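Local coordinates for oxidoreductase (Ralstonia eutropha, PDB 3HJ9), which binds flavin mononucleotide and is a putative nitroreductase, probably an FMN-dependent oxidoreductase, at the interface of chains A and B. Coordinates in Å, arbitrary orientation; residue numbers count along the deposited sequence, not the author numbering. Chains: chain A/B, Oxidoreductase.

Contact 1: the interface of chains A and B. Residues chain A 43, 46-47; chain B 36, 67, 70-71, 174.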
loop_
_atom_site.group_PDB
_atom_site.type_symbol
_atom_site.label_atom_id
_atom_site.label_comp_id
_atom_site.label_asym_id
_atom_site.label_seq_id
_atom_site.Cartn_x
_atom_site.Cartn_y
_atom_site.Cartn_z
HETATM N N MSE A 43 14.742 -4.591 4.945
HETATM C CA MSE A 43 15.087 -3.483 5.854
HETATM C C MSE A 43 15.839 -2.388 5.088
HETATM O O MSE A 43 15.491 -1.216 5.222
HETATM C CB MSE A 43 15.845 -3.945 7.098
HETATM C CG MSE A 43 15.024 -4.875 8.025
HETATM SE SE MSE A 43 13.377 -4.074 8.702
HETATM C CE MSE A 43 14.077 -2.964 10.164
ATOM N N LEU A 46 13.328 -0.446 2.864
ATOM C CA LEU A 46 12.497 0.481 3.670
ATOM C C LEU A 46 13.251 1.824 3.987
ATOM O O LEU A 46 12.651 2.917 3.959
ATOM C CB LEU A 46 12.039 -0.202 4.968
ATOM C CG LEU A 46 10.994 -1.308 4.752
ATOM C CD1 LEU A 46 10.814 -2.177 5.981
ATOM C CD2 LEU A 46 9.643 -0.715 4.312
ATOM N N TRP A 47 14.551 1.715 4.283
ATOM C CA TRP A 47 15.390 2.890 4.511
ATOM C C TRP A 47 15.490 3.783 3.264
ATOM O O TRP A 47 15.499 4.984 3.404
ATOM C CB TRP A 47 16.819 2.533 4.974
ATOM C CG TRP A 47 16.896 2.185 6.422
ATOM C CD1 TRP A 47 17.054 0.944 6.967
ATOM C CD2 TRP A 47 16.780 3.088 7.517
ATOM N NE1 TRP A 47 17.061 1.017 8.336
ATOM C CE2 TRP A 47 16.895 2.322 8.709
ATOM C CE3 TRP A 47 16.609 4.474 7.617
ATOM C CZ2 TRP A 47 16.837 2.896 9.989
ATOM C CZ3 TRP A 47 16.545 5.049 8.901
ATOM C CH2 TRP A 47 16.661 4.256 10.066
ATOM N N ARG B 36 18.534 -1.486 11.872
ATOM C CA ARG B 36 18.837 -2.620 11.005
ATOM C C ARG B 36 18.717 -2.333 9.512
ATOM O O ARG B 36 17.735 -1.726 9.079
ATOM C CB ARG B 36 17.951 -3.839 11.306
ATOM C CG ARG B 36 18.565 -4.900 12.227
ATOM C CD ARG B 36 18.113 -6.287 11.736
ATOM N NE ARG B 36 16.649 -6.398 11.712
ATOM C CZ ARG B 36 15.932 -7.211 10.932
ATOM N NH1 ARG B 36 16.511 -7.997 10.019
ATOM N NH2 ARG B 36 14.598 -7.213 11.026
ATOM N N GLU B 67 10.493 -2.561 15.261
ATOM C CA GLU B 67 10.748 -2.744 13.829
ATOM C C GLU B 67 9.480 -2.759 12.957
ATOM O O GLU B 67 9.446 -2.141 11.884
ATOM C CB GLU B 67 11.598 -3.994 13.573
ATOM C CG GLU B 67 13.036 -3.811 14.004
ATOM C CD GLU B 67 13.932 -5.017 13.747
ATOM O OE1 GLU B 67 13.457 -6.092 13.344
ATOM O OE2 GLU B 67 15.150 -4.880 13.939
ATOM N N TRP B 70 8.122 0.762 12.796
ATOM C CA TRP B 70 9.003 1.554 11.959
ATOM C C TRP B 70 8.763 1.203 10.481
ATOM O O TRP B 70 8.725 2.085 9.650
ATOM C CB TRP B 70 10.487 1.378 12.362
ATOM C CG TRP B 70 11.415 2.127 11.442
ATOM C CD1 TRP B 70 11.769 3.436 11.512
ATOM C CD2 TRP B 70 12.040 1.598 10.271
ATOM N NE1 TRP B 70 12.582 3.759 10.451
ATOM C CE2 TRP B 70 12.784 2.641 9.687
ATOM C CE3 TRP B 70 12.031 0.339 9.656
ATOM C CZ2 TRP B 70 13.536 2.466 8.519
ATOM C CZ3 TRP B 70 12.785 0.153 8.509
ATOM C CH2 TRP B 70 13.523 1.228 7.937
ATOM N N ALA B 71 8.608 -0.082 10.165
ATOM C CA ALA B 71 8.359 -0.507 8.788
ATOM C C ALA B 71 7.060 0.121 8.258
ATOM O O ALA B 71 7.047 0.722 7.159
ATOM C CB ALA B 71 8.318 -2.013 8.669
ATOM N N TYR B 174 7.384 -6.952 6.341
ATOM C CA TYR B 174 8.198 -7.127 7.546
ATOM C C TYR B 174 7.832 -8.455 8.219
ATOM O O TYR B 174 8.716 -9.205 8.595
ATOM C CB TYR B 174 8.103 -5.952 8.542
ATOM C CG TYR B 174 8.896 -6.251 9.805
ATOM C CD1 TYR B 174 10.272 -5.976 9.883
ATOM C CD2 TYR B 174 8.292 -6.873 10.881
ATOM C CE1 TYR B 174 11.006 -6.301 11.033
ATOM C CE2 TYR B 174 8.994 -7.195 12.010
ATOM C CZ TYR B 174 10.326 -6.926 12.102
ATOM O OH TYR B 174 10.953 -7.303 13.252
#
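The carboxylate oxygen OE1 of B:Glu67, whose CG and CD lie against the methyl CE of A:Met43 across the contact, is gripped by two donors. NH2 of B:Arg36 reaches OE1 at 2.8 Å, a salt bridge, and the hydroxyl OH of B:Tyr174 donates to the anti lone pair of OE1, also at 2.8 Å. B:Arg36 grips the carboxylate side-on, with NE bonding to OE2 as well. Both oxygens lie close to the guanidinium plane, but the nitrogens reach them from above the carboxylate plane. These two bonds hold the orientation of the guanidinium, one face of which is covered by CG of A:Met43. Two donors on OE1 and the neighbouring guanidinium would probably favour the carboxylate form.

A:Met43, a selenomethionine, bends at both chi2 and chi3 (-59° and -80°), which folds its methyl CE back onto B:Trp70, 3.8 Å from CZ3. Its selenium SE meets the edge of the B:Tyr174 ring, 3.8 Å from CD1.

The indole N-H of A:Trp47 donates to the backbone carbonyl of B:Arg36, NE1 to O at 2.9 Å. The oxygen lies in the plane of the indole, but the N-H arrives from above the carbonyl plane and the bond is bent, 144° at the hydrogen. This bond, with the packing of B:Trp70 on one face, probably limits rotation of the indole. The two tryptophan side chains cross at about a right angle, and CZ2 of B:Trp70 sits over the centre of the A:Trp47 ring, 3.4 Å from CE2. The neighbouring CH2 of B:Trp70 packs on CB of A:Leu46 at 3.6 Å, while CD1 of that leucine reaches the methyl of B:Ala71.

Helix 42-48 of chain A thus lies against the B:Arg36 loop, helix 62-73 and helix 153-178, which carries B:Tyr174.

Contact 2: the interface of chains A and B. Residues chain A 70-71, 170, 173-174, 177; chain B 42-43, 46.
B:Leu42 and B:Leu46, one turn apart on helix 42-48, drive their branches against helices 62-73 and 156-177 of chain A in this helix-packing interface of a nitroreductase-family flavoprotein.

The aliphatic contacts centre on the two leucines. With CG of B:Leu42 turned away from its backbone N (chi1 170°), CD2 lies against the backbone of the long helix, 3.4 Å from the carbonyl oxygen O of A:Leu173 and 3.5 Å from CA of A:Tyr174. The CB of A:Leu173 and the CB and OG of A:Ser177 border the same methyl. B:Leu46 divides its two methyls between the helices: CD1 meets CB of A:Ala71 at 3.6 Å, and CD2 presses on the amide carbon CG of A:Asn170 at 3.4 Å. The leucine and asparagine side chains run past each other in opposite directions, which brings this one methyl near both OD1 and ND2.

Two aromatic residues, A:Trp70 and A:Tyr174, meet B:Met43 and the base of B:Leu46. CB of B:Leu46 approaches CZ3 and CH2 of A:Trp70 obliquely from one side of the indole plane, 3.6 Å from CZ3. The methyl CE of the selenomethionine B:Met43 meets CE3 and CZ3 from the other side, 3.7 Å from CE3, and its selenium SE lies 3.9 Å from CD1 of A:Tyr174, bridging the two aromatic side chains.

Polar bonds within chain A support the surface that takes the helix. The amide ND2 of A:Asn170 donates to O of A:Ala71 at 3.0 Å, tilted 31° from the carbonyl plane; this ties helix 156-177 to helix 62-73 and probably restricts rotation of the amide that B:Leu46 touches. A:Ser177 turns OG back along its own helix, between its backbone N and carbonyl carbon (chi1 75°), and donates to O of A:Tyr174 in the carbonyl plane, on a lone pair.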
loop_
_atom_site.group_PDB
_atom_site.type_symbol
_atom_site.label_atom_id
_atom_site.label_comp_id
_atom_site.label_asym_id
_atom_site.label_seq_id
_atom_site.Cartn_x
_atom_site.Cartn_y
_atom_site.Cartn_z
ATOM N N TRP A 70 6.085 -8.284 -11.405
ATOM C CA TRP A 70 5.863 -9.381 -10.452
ATOM C C TRP A 70 5.750 -8.856 -8.993
ATOM O O TRP A 70 4.879 -9.324 -8.230
ATOM C CB TRP A 70 6.944 -10.440 -10.579
ATOM C CG TRP A 70 6.709 -11.565 -9.661
ATOM C CD1 TRP A 70 5.898 -12.636 -9.859
ATOM C CD2 TRP A 70 7.275 -11.712 -8.371
ATOM N NE1 TRP A 70 5.909 -13.450 -8.752
ATOM C CE2 TRP A 70 6.749 -12.901 -7.817
ATOM C CE3 TRP A 70 8.175 -10.943 -7.618
ATOM C CZ2 TRP A 70 7.104 -13.359 -6.551
ATOM C CZ3 TRP A 70 8.542 -11.400 -6.346
ATOM C CH2 TRP A 70 8.013 -12.605 -5.834
ATOM N N ALA A 71 6.659 -7.949 -8.612
ATOM C CA ALA A 71 6.640 -7.318 -7.294
ATOM C C ALA A 71 5.259 -6.683 -7.080
ATOM O O ALA A 71 4.564 -7.038 -6.110
ATOM C CB ALA A 71 7.781 -6.274 -7.130
ATOM N N ASN A 170 4.840 -2.298 -3.037
ATOM C CA ASN A 170 5.735 -3.345 -3.503
ATOM C C ASN A 170 6.651 -2.797 -4.612
ATOM O O ASN A 170 7.839 -3.096 -4.625
ATOM C CB ASN A 170 4.976 -4.558 -4.061
ATOM C CG ASN A 170 4.304 -5.392 -2.991
ATOM O OD1 ASN A 170 4.474 -5.143 -1.795
ATOM N ND2 ASN A 170 3.507 -6.383 -3.424
ATOM N N LEU A 173 9.395 -0.364 -3.195
ATOM C CA LEU A 173 10.411 -1.168 -2.522
ATOM C C LEU A 173 11.305 -1.890 -3.542
ATOM O O LEU A 173 12.548 -1.885 -3.391
ATOM C CB LEU A 173 9.782 -2.144 -1.490
ATOM C CG LEU A 173 9.116 -1.464 -0.273
ATOM C CD1 LEU A 173 8.299 -2.448 0.572
ATOM C CD2 LEU A 173 10.135 -0.684 0.599
ATOM N N TYR A 174 10.695 -2.440 -4.601
ATOM C CA TYR A 174 11.482 -3.040 -5.692
ATOM C C TYR A 174 12.412 -1.971 -6.312
ATOM O O TYR A 174 13.618 -2.212 -6.470
ATOM C CB TYR A 174 10.621 -3.758 -6.756
ATOM C CG TYR A 174 11.501 -4.258 -7.830
ATOM C CD1 TYR A 174 12.231 -5.440 -7.669
ATOM C CD2 TYR A 174 11.734 -3.483 -8.969
ATOM C CE1 TYR A 174 13.140 -5.859 -8.658
ATOM C CE2 TYR A 174 12.644 -3.892 -9.957
ATOM C CZ TYR A 174 13.323 -5.076 -9.804
ATOM O OH TYR A 174 14.220 -5.434 -10.784
ATOM N N SER A 177 15.315 -1.421 -4.104
ATOM C CA SER A 177 16.263 -2.559 -4.192
ATOM C C SER A 177 17.116 -2.540 -5.460
ATOM O O SER A 177 18.241 -2.950 -5.408
ATOM C CB SER A 177 15.558 -3.923 -4.164
ATOM O OG SER A 177 14.916 -4.218 -5.412
ATOM N N LEU B 42 14.325 -8.571 -0.263
ATOM C CA LEU B 42 12.969 -8.127 -0.596
ATOM C C LEU B 42 12.204 -9.171 -1.432
ATOM O O LEU B 42 11.056 -9.460 -1.114
ATOM C CB LEU B 42 12.969 -6.789 -1.351
ATOM C CG LEU B 42 11.654 -6.310 -1.963
ATOM C CD1 LEU B 42 10.745 -5.916 -0.851
ATOM C CD2 LEU B 42 11.885 -5.155 -2.908
HETATM N N MSE B 43 12.852 -9.731 -2.453
HETATM C CA MSE B 43 12.210 -10.717 -3.345
HETATM C C MSE B 43 11.715 -11.902 -2.525
HETATM O O MSE B 43 10.602 -12.352 -2.766
HETATM C CB MSE B 43 13.104 -11.158 -4.520
HETATM C CG MSE B 43 13.532 -10.027 -5.436
HETATM SE SE MSE B 43 12.041 -9.146 -6.319
HETATM C CE MSE B 43 11.812 -10.463 -7.755
ATOM N N LEU B 46 8.556 -10.797 -0.757
ATOM C CA LEU B 46 7.460 -10.749 -1.760
ATOM C C LEU B 46 6.902 -12.142 -2.063
ATOM O O LEU B 46 5.647 -12.316 -2.142
ATOM C CB LEU B 46 7.908 -10.051 -3.065
ATOM C CG LEU B 46 8.072 -8.551 -2.927
ATOM C CD1 LEU B 46 8.929 -7.952 -4.122
ATOM C CD2 LEU B 46 6.674 -7.884 -2.788
#

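Contact 1 and contact 2 belong to one two-fold symmetric interface, and the centres of their C-alpha atoms lie about 14 Å apart. Positions 43, 46, 70, 71 and 174 occur in both with the chains exchanged: helix 42-48 comes from chain A in contact 1 and from chain B in contact 2. Each chain therefore both offers this helix and receives its partner's, a reciprocal exchange that favours a closed dimer over an open chain of subunits. A dimer would fit the nitroreductase family, whose members commonly pair, although the coordinates alone do not establish the state in solution.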